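PDB 3U4Y: uncharacterized protein from Desulfotomaculum acetoxidans, which is of unknown function but folds as a beta-propeller and probably belongs to the lactonase-like family of seven-bladed propellers. Local coordinates for residues F179-P185 against G224-R230; S199-L203 against L213-V217; D231-V235 against F246-Q250. All blocks are in the same frame, centred on the assembly; numbering follows the deposited sequence.

Contact 1: residues F179-P185 against G224-R230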
# COMPACT_ATOMS: atom_id res chain seq x y z
N PHE A 179 -4.44 7.64 8.16
CA PHE A 179 -4.17 6.20 8.20
C PHE A 179 -3.38 5.63 7.02
O PHE A 179 -2.43 4.90 7.23
CB PHE A 179 -5.47 5.42 8.40
CG PHE A 179 -5.29 3.93 8.53
CD1 PHE A 179 -4.73 3.38 9.66
CD2 PHE A 179 -5.70 3.07 7.52
CE1 PHE A 179 -4.57 2.01 9.79
CE2 PHE A 179 -5.54 1.69 7.64
CZ PHE A 179 -4.97 1.16 8.77
N ASN A 180 -3.77 5.95 5.78
CA ASN A 180 -3.01 5.51 4.61
C ASN A 180 -2.74 6.67 3.65
O ASN A 180 -3.52 7.61 3.60
CB ASN A 180 -3.76 4.37 3.89
CG ASN A 180 -2.83 3.52 3.03
OD1 ASN A 180 -1.60 3.68 3.05
ND2 ASN A 180 -3.42 2.60 2.29
N ILE A 181 -1.65 6.61 2.90
CA ILE A 181 -1.31 7.66 1.94
C ILE A 181 -1.08 7.01 0.60
O ILE A 181 -0.66 5.86 0.53
CB ILE A 181 0.03 8.35 2.25
CG1 ILE A 181 0.18 8.68 3.70
CG2 ILE A 181 0.15 9.62 1.50
CD1 ILE A 181 1.60 9.01 4.01
N THR A 182 -1.34 7.76 -0.46
CA THR A 182 -1.18 7.28 -1.83
C THR A 182 -0.86 8.48 -2.72
O THR A 182 -1.53 9.51 -2.61
CB THR A 182 -2.45 6.60 -2.36
OG1 THR A 182 -2.64 5.33 -1.71
CG2 THR A 182 -2.33 6.35 -3.82
N PHE A 183 0.16 8.37 -3.56
CA PHE A 183 0.51 9.46 -4.47
C PHE A 183 -0.30 9.36 -5.75
O PHE A 183 -0.92 8.35 -6.04
CB PHE A 183 1.98 9.41 -4.85
CG PHE A 183 2.90 10.07 -3.87
CD1 PHE A 183 3.13 11.44 -3.93
CD2 PHE A 183 3.56 9.34 -2.91
CE1 PHE A 183 3.99 12.06 -3.03
CE2 PHE A 183 4.42 9.95 -2.02
CZ PHE A 183 4.63 11.32 -2.09
N THR A 184 -0.27 10.43 -6.53
CA THR A 184 -0.74 10.34 -7.90
C THR A 184 0.43 9.82 -8.72
O THR A 184 1.59 10.05 -8.37
CB THR A 184 -1.17 11.71 -8.43
OG1 THR A 184 -0.16 12.68 -8.13
CG2 THR A 184 -2.48 12.11 -7.79
N PRO A 185 0.14 9.11 -9.81
CA PRO A 185 1.19 8.48 -10.61
C PRO A 185 2.32 9.43 -10.99
O PRO A 185 3.41 8.95 -11.32
CB PRO A 185 0.44 8.03 -11.84
CG PRO A 185 -0.93 7.81 -11.38
CD PRO A 185 -1.19 8.87 -10.38
N GLY A 224 -10.12 3.26 4.22
CA GLY A 224 -8.89 2.52 4.42
C GLY A 224 -7.79 2.78 3.41
O GLY A 224 -6.73 3.31 3.75
N THR A 225 -8.03 2.41 2.16
CA THR A 225 -6.96 2.42 1.18
C THR A 225 -7.37 3.14 -0.10
O THR A 225 -8.52 3.05 -0.54
CB THR A 225 -6.40 0.97 0.91
OG1 THR A 225 -6.78 0.52 -0.40
CG2 THR A 225 -6.88 -0.02 2.00
N ILE A 226 -6.42 3.86 -0.68
CA ILE A 226 -6.64 4.70 -1.84
C ILE A 226 -5.97 4.11 -3.06
O ILE A 226 -4.74 4.01 -3.09
CB ILE A 226 -6.00 6.11 -1.66
CG1 ILE A 226 -6.26 6.68 -0.27
CG2 ILE A 226 -6.48 7.05 -2.73
CD1 ILE A 226 -7.60 6.35 0.27
N VAL A 227 -6.75 3.72 -4.06
CA VAL A 227 -6.17 3.32 -5.34
C VAL A 227 -6.40 4.42 -6.34
O VAL A 227 -7.52 4.93 -6.45
CB VAL A 227 -6.87 2.09 -5.94
CG1 VAL A 227 -6.14 1.66 -7.22
CG2 VAL A 227 -6.96 0.97 -4.95
N VAL A 228 -5.37 4.79 -7.09
CA VAL A 228 -5.59 5.76 -8.16
C VAL A 228 -5.11 5.31 -9.55
O VAL A 228 -3.95 4.95 -9.74
CB VAL A 228 -5.10 7.20 -7.79
CG1 VAL A 228 -4.34 7.23 -6.44
CG2 VAL A 228 -4.29 7.84 -8.93
N SER A 229 -6.04 5.32 -10.50
CA SER A 229 -5.82 4.98 -11.90
C SER A 229 -4.59 5.69 -12.54
O SER A 229 -4.23 6.79 -12.13
CB SER A 229 -7.07 5.37 -12.67
OG SER A 229 -7.19 6.78 -12.69
N ARG A 230 -3.98 5.08 -13.56
CA ARG A 230 -2.65 5.54 -13.99
C ARG A 230 -2.59 6.90 -14.70
O ARG A 230 -1.49 7.45 -14.87
CB ARG A 230 -1.91 4.44 -14.76
CG ARG A 230 -2.77 3.60 -15.72
CD ARG A 230 -1.91 2.55 -16.47
NE ARG A 230 -2.10 1.17 -16.00
CZ ARG A 230 -1.16 0.42 -15.43
NH1 ARG A 230 -1.45 -0.82 -15.05
NH2 ARG A 230 0.07 0.89 -15.25

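Contact 2: residues S199-L203 against L213-V217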
# COMPACT_ATOMS: atom_id res chain seq x y z
N SER A 199 -12.62 11.37 5.59
CA SER A 199 -12.27 12.35 4.59
C SER A 199 -10.94 11.97 3.96
O SER A 199 -10.06 11.38 4.60
CB SER A 199 -12.12 13.72 5.24
OG SER A 199 -10.87 13.81 5.92
N ILE A 200 -10.77 12.31 2.69
CA ILE A 200 -9.48 12.23 2.08
C ILE A 200 -8.85 13.62 2.14
O ILE A 200 -9.51 14.61 1.86
CB ILE A 200 -9.57 11.73 0.61
CG1 ILE A 200 -9.73 10.22 0.57
CG2 ILE A 200 -8.30 12.05 -0.15
CD1 ILE A 200 -11.00 9.72 1.13
N GLY A 201 -7.59 13.68 2.52
CA GLY A 201 -6.84 14.92 2.42
C GLY A 201 -6.10 14.91 1.10
O GLY A 201 -5.79 13.86 0.56
N ILE A 202 -5.81 16.10 0.59
CA ILE A 202 -5.12 16.25 -0.68
C ILE A 202 -3.96 17.21 -0.51
O ILE A 202 -4.16 18.36 -0.11
CB ILE A 202 -6.05 16.84 -1.71
CG1 ILE A 202 -7.27 15.95 -1.87
CG2 ILE A 202 -5.33 17.02 -3.01
CD1 ILE A 202 -8.29 16.51 -2.84
N LEU A 203 -2.75 16.75 -0.80
CA LEU A 203 -1.57 17.56 -0.55
C LEU A 203 -0.84 17.89 -1.83
O LEU A 203 -0.77 17.06 -2.72
CB LEU A 203 -0.61 16.83 0.37
CG LEU A 203 -0.76 16.95 1.87
CD1 LEU A 203 -2.21 16.88 2.22
CD2 LEU A 203 -0.03 15.79 2.44
N LEU A 213 -1.45 21.39 2.38
CA LEU A 213 -2.76 20.76 2.24
C LEU A 213 -3.72 21.71 1.52
O LEU A 213 -3.80 22.89 1.87
CB LEU A 213 -3.30 20.41 3.62
CG LEU A 213 -4.77 20.04 3.79
CD1 LEU A 213 -4.98 18.55 3.61
CD2 LEU A 213 -5.23 20.49 5.17
N LEU A 214 -4.44 21.23 0.51
CA LEU A 214 -5.34 22.11 -0.23
C LEU A 214 -6.72 22.04 0.34
O LEU A 214 -7.35 23.06 0.64
CB LEU A 214 -5.41 21.75 -1.71
CG LEU A 214 -4.11 21.79 -2.48
CD1 LEU A 214 -4.40 21.30 -3.89
CD2 LEU A 214 -3.49 23.19 -2.47
N ASN A 215 -7.21 20.82 0.45
CA ASN A 215 -8.52 20.62 1.04
C ASN A 215 -8.73 19.17 1.37
O ASN A 215 -7.78 18.43 1.58
CB ASN A 215 -9.66 21.21 0.18
CG ASN A 215 -9.39 21.09 -1.33
OD1 ASN A 215 -9.45 20.00 -1.90
ND2 ASN A 215 -9.10 22.23 -1.97
N ALA A 216 -9.98 18.78 1.44
CA ALA A 216 -10.35 17.51 2.00
C ALA A 216 -11.79 17.29 1.65
O ALA A 216 -12.63 18.15 1.88
CB ALA A 216 -10.18 17.54 3.50
N VAL A 217 -12.07 16.15 1.06
CA VAL A 217 -13.43 15.80 0.76
C VAL A 217 -13.79 14.57 1.60
O VAL A 217 -12.93 13.77 1.92
CB VAL A 217 -13.60 15.52 -0.73
CG1 VAL A 217 -12.73 14.36 -1.12
CG2 VAL A 217 -15.06 15.23 -1.06

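Contact 3: residues D231-V235 against F246-Q250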
# COMPACT_ATOMS: atom_id res chain seq x y z
N ASP A 231 -3.75 7.43 -15.10
CA ASP A 231 -3.83 8.79 -15.64
C ASP A 231 -4.13 9.83 -14.57
O ASP A 231 -3.97 11.03 -14.80
CB ASP A 231 -4.87 8.89 -16.76
CG ASP A 231 -6.28 8.66 -16.27
OD1 ASP A 231 -7.23 9.05 -17.00
OD2 ASP A 231 -6.43 8.09 -15.16
N GLY A 232 -4.56 9.38 -13.40
CA GLY A 232 -4.64 10.23 -12.24
C GLY A 232 -5.99 10.87 -12.06
O GLY A 232 -6.18 11.68 -11.16
N SER A 233 -6.94 10.50 -12.91
CA SER A 233 -8.23 11.18 -12.94
C SER A 233 -9.32 10.45 -12.20
O SER A 233 -10.40 11.01 -12.00
CB SER A 233 -8.69 11.31 -14.38
OG SER A 233 -9.18 10.05 -14.80
N THR A 234 -9.08 9.20 -11.84
CA THR A 234 -10.06 8.42 -11.08
C THR A 234 -9.47 7.83 -9.79
O THR A 234 -8.36 7.33 -9.79
CB THR A 234 -10.73 7.34 -11.95
OG1 THR A 234 -11.40 7.98 -13.05
CG2 THR A 234 -11.75 6.57 -11.15
N VAL A 235 -10.22 7.94 -8.70
CA VAL A 235 -9.74 7.60 -7.36
C VAL A 235 -10.73 6.74 -6.60
O VAL A 235 -11.88 7.14 -6.42
CB VAL A 235 -9.51 8.85 -6.51
CG1 VAL A 235 -9.10 8.46 -5.09
CG2 VAL A 235 -8.47 9.75 -7.16
N PHE A 246 -14.10 8.71 -6.82
CA PHE A 246 -14.06 10.14 -7.11
C PHE A 246 -13.35 10.39 -8.43
O PHE A 246 -12.59 9.57 -8.89
CB PHE A 246 -13.30 10.89 -6.04
CG PHE A 246 -13.81 10.67 -4.66
CD1 PHE A 246 -13.80 9.40 -4.08
CD2 PHE A 246 -14.27 11.74 -3.91
CE1 PHE A 246 -14.26 9.20 -2.79
CE2 PHE A 246 -14.72 11.56 -2.63
CZ PHE A 246 -14.72 10.28 -2.06
N ASN A 247 -13.61 11.54 -9.02
CA ASN A 247 -12.81 12.02 -10.13
C ASN A 247 -11.84 13.02 -9.58
O ASN A 247 -12.16 13.73 -8.64
CB ASN A 247 -13.70 12.73 -11.14
CG ASN A 247 -14.43 11.78 -12.05
OD1 ASN A 247 -15.65 11.87 -12.20
ND2 ASN A 247 -13.69 10.86 -12.68
N PHE A 248 -10.64 13.09 -10.16
CA PHE A 248 -9.69 14.08 -9.72
C PHE A 248 -9.41 15.06 -10.82
O PHE A 248 -9.37 14.71 -11.99
CB PHE A 248 -8.39 13.44 -9.28
CG PHE A 248 -7.44 14.38 -8.59
CD1 PHE A 248 -7.85 15.15 -7.52
CD2 PHE A 248 -6.11 14.46 -9.00
CE1 PHE A 248 -6.97 16.00 -6.88
CE2 PHE A 248 -5.22 15.30 -8.36
CZ PHE A 248 -5.65 16.07 -7.30
N ASN A 249 -9.24 16.30 -10.44
CA ASN A 249 -8.93 17.34 -11.38
C ASN A 249 -7.54 17.86 -11.13
O ASN A 249 -7.28 18.54 -10.12
CB ASN A 249 -9.93 18.46 -11.28
CG ASN A 249 -9.65 19.54 -12.24
OD1 ASN A 249 -8.70 20.32 -12.07
ND2 ASN A 249 -10.42 19.58 -13.31
N GLN A 250 -6.64 17.56 -12.05
CA GLN A 250 -5.23 17.73 -11.80
C GLN A 250 -4.72 19.15 -11.90
O GLN A 250 -3.56 19.41 -11.58
CB GLN A 250 -4.42 16.79 -12.67
CG GLN A 250 -4.00 15.52 -11.94
CD GLN A 250 -4.10 14.30 -12.81
OE1 GLN A 250 -5.09 14.11 -13.51
NE2 GLN A 250 -3.06 13.46 -12.76

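Contact 1: residues F179-P185 against G224-R230
Thr182 meets the facing segment with both of its branches. Its hydroxyl OG1 donates to the carbonyl oxygen Ile226 O at 2.8 Å, the one hydrogen bond across the pair, arriving 16° off the carbonyl plane. With OG1 set beside the backbone N (chi1 -71°), the methyl is turned along the strand, where Thr182 CG2 passes Val228 CG1 at 3.4 Å. A valine in its place removes the hydroxyl, which would probably leave Ile226 O without a donor from this strand and the two strands without their polar tie.

Strands 179-183 and 226-228 run parallel to within 9°, yet their axes stay 7.1 Å apart and no backbone ladder forms. They are the first, innermost strands of consecutive four-stranded blades of the propeller, so side chains of one strand reach the side chains and carbonyl oxygens of the other.

The buried part continues toward Gly224, whose carbonyl oxygen Gly224 O lies 3.2 Å from Asn180 CB and also meets the edge of the Phe179 ring, in its plane, 3.9 Å from Phe179 CD2. Asn180 ND2 lies against Thr225 CB while bonding to Asn276 OD1.

The other end stays packed but lies toward solvent. Pro185 CD touches Val228 CG2 at 3.6 Å and its CG rests near the carbonyl oxygens of Ser229 and Arg230, beyond which the exposed Arg230 side chain is poorly ordered.

Contact 2: residues S199-L203 against L213-V217
The outer beta hairpin of one propeller blade is the setting here: strands 199-203 and 213-217 run antiparallel at 162°, their axes 4.6 Å apart. Ile200 and Val217 form a hydrogen-bonded pair. Ile200 N donates to Val217 O at 2.7 Å, nearly in line with the carbonyl, and Val217 N returns a bond to Ile200 O at 3.1 Å. Ala216 CA also approaches Ile200 O in a CA-H...O contact. The next pair, Gly201 with Ala216, is non-hydrogen-bonded, and the backbones come within 4.4 Å at their CA atoms.

Further along, the ladder is interrupted by a beta bulge. The register gives the evidence: Gly201 pairs with Ala216 and Leu203 with Leu213, so that Leu214 and Asn215 both stand opposite the single residue Ile202. Within the bulge Leu214 N reaches Ile202 O at 2.9 Å with an almost straight N-H...O angle of 176°, whereas the bond from Ile202 N to Asn215 O is long and loose.

Side chains sort onto two faces. On one, Leu203 and Leu213 bring methyls together, CD1 of Leu203 lying 3.5 Å from CD1 of Leu213; CG anti to the backbone N (chi1 166°) brings the Leu213 methyl across toward Leu203. On the other, Ile202 and Asn215 run alongside each other, with Ile202 CD1 in van der Waals contact 3.8 Å from Asn215 OD1, and Ile200 stands beside Val217.

That second face looks toward the following blade: Ile200, Ile202 and Val217 all touch Leu255 of strand 254-262. Within their own blade, Gly201 and Leu203 bond through the backbone to strand 189-194, while strand 212-218 forms the outer edge of the four-stranded sheet.

Contact 3: residues D231-V235 against F246-Q250
Val235, Phe246 and Phe248 carry this contact between the two middle strands of a propeller blade. Val235 and Phe246 form an antiparallel hydrogen-bonded pair: Phe246 N donates to Val235 O at 2.7 Å and Val235 N to Phe246 O at 2.9 Å. Their side chains share a face, with CB atoms in contact, and Val235 O also sits at the edge of the Phe246 ring, in its plane, near CD1.

Phe248 meets the turn 231-233 that leads into strand 234-238. Its backbone N bonds to Ser233 O at 2.8 Å, the donor standing well above the carbonyl plane (54°) rather than approaching in it. The same oxygen receives a weak bond from Asn247 ND2. With CG anti to the backbone N (chi1 -170°), the Phe248 ring is directed away from the facing segment overall, while its CD2 edge stays by Gly232 O, which lies in the ring plane 3.5 Å from Phe248 CD2 and 3.4 Å from Phe248 CB. Val235 CG2 touches Phe248 CB at 4.3 Å, linking the two aromatic positions.

At the turn, Gln250 NE2 donates to Asp231 O at 3.3 Å, with the acceptor in the amide plane. Gly232 has a positive phi (93°), at which a CB would be jammed against the carbonyl oxygen of Asp231; this alone accounts for a glycine, and the nearby Gln250 amide probably adds to the need.

Outward, Asn247 bonds through its backbone to Ser256 of strand 254-262, and the Phe246 ring packs edge-to-face with Phe257 of that strand. Toward the preceding blade, Phe248 makes edge-to-face contacts with Phe189 and Phe191 of strand 189-194.

How the contacts relate
Contact 1 lies deepest, its centre about 8 Å from the centre of the chain, and joins two blades; the centres of contacts 2 and 3 are about 19 and 18 Å from it, both partly buried and each within one blade. Contact 1 has one threonine hydroxyl bond, contact 2 a backbone ladder, and contact 3 a ladder plus a glutamine amide bond at the turn. Contact 1 shares a sheet with each of the others, strand 178-183 with contact 2 and strand 226-228 with contact 3, where Ile226 CG2 packs on Val235 CG1. Contacts 2 and 3 also meet across the blade boundary, Val217 CG1 lying 3.8 Å from Phe246 CE2, so the same blade pair is joined at inner and outer radii.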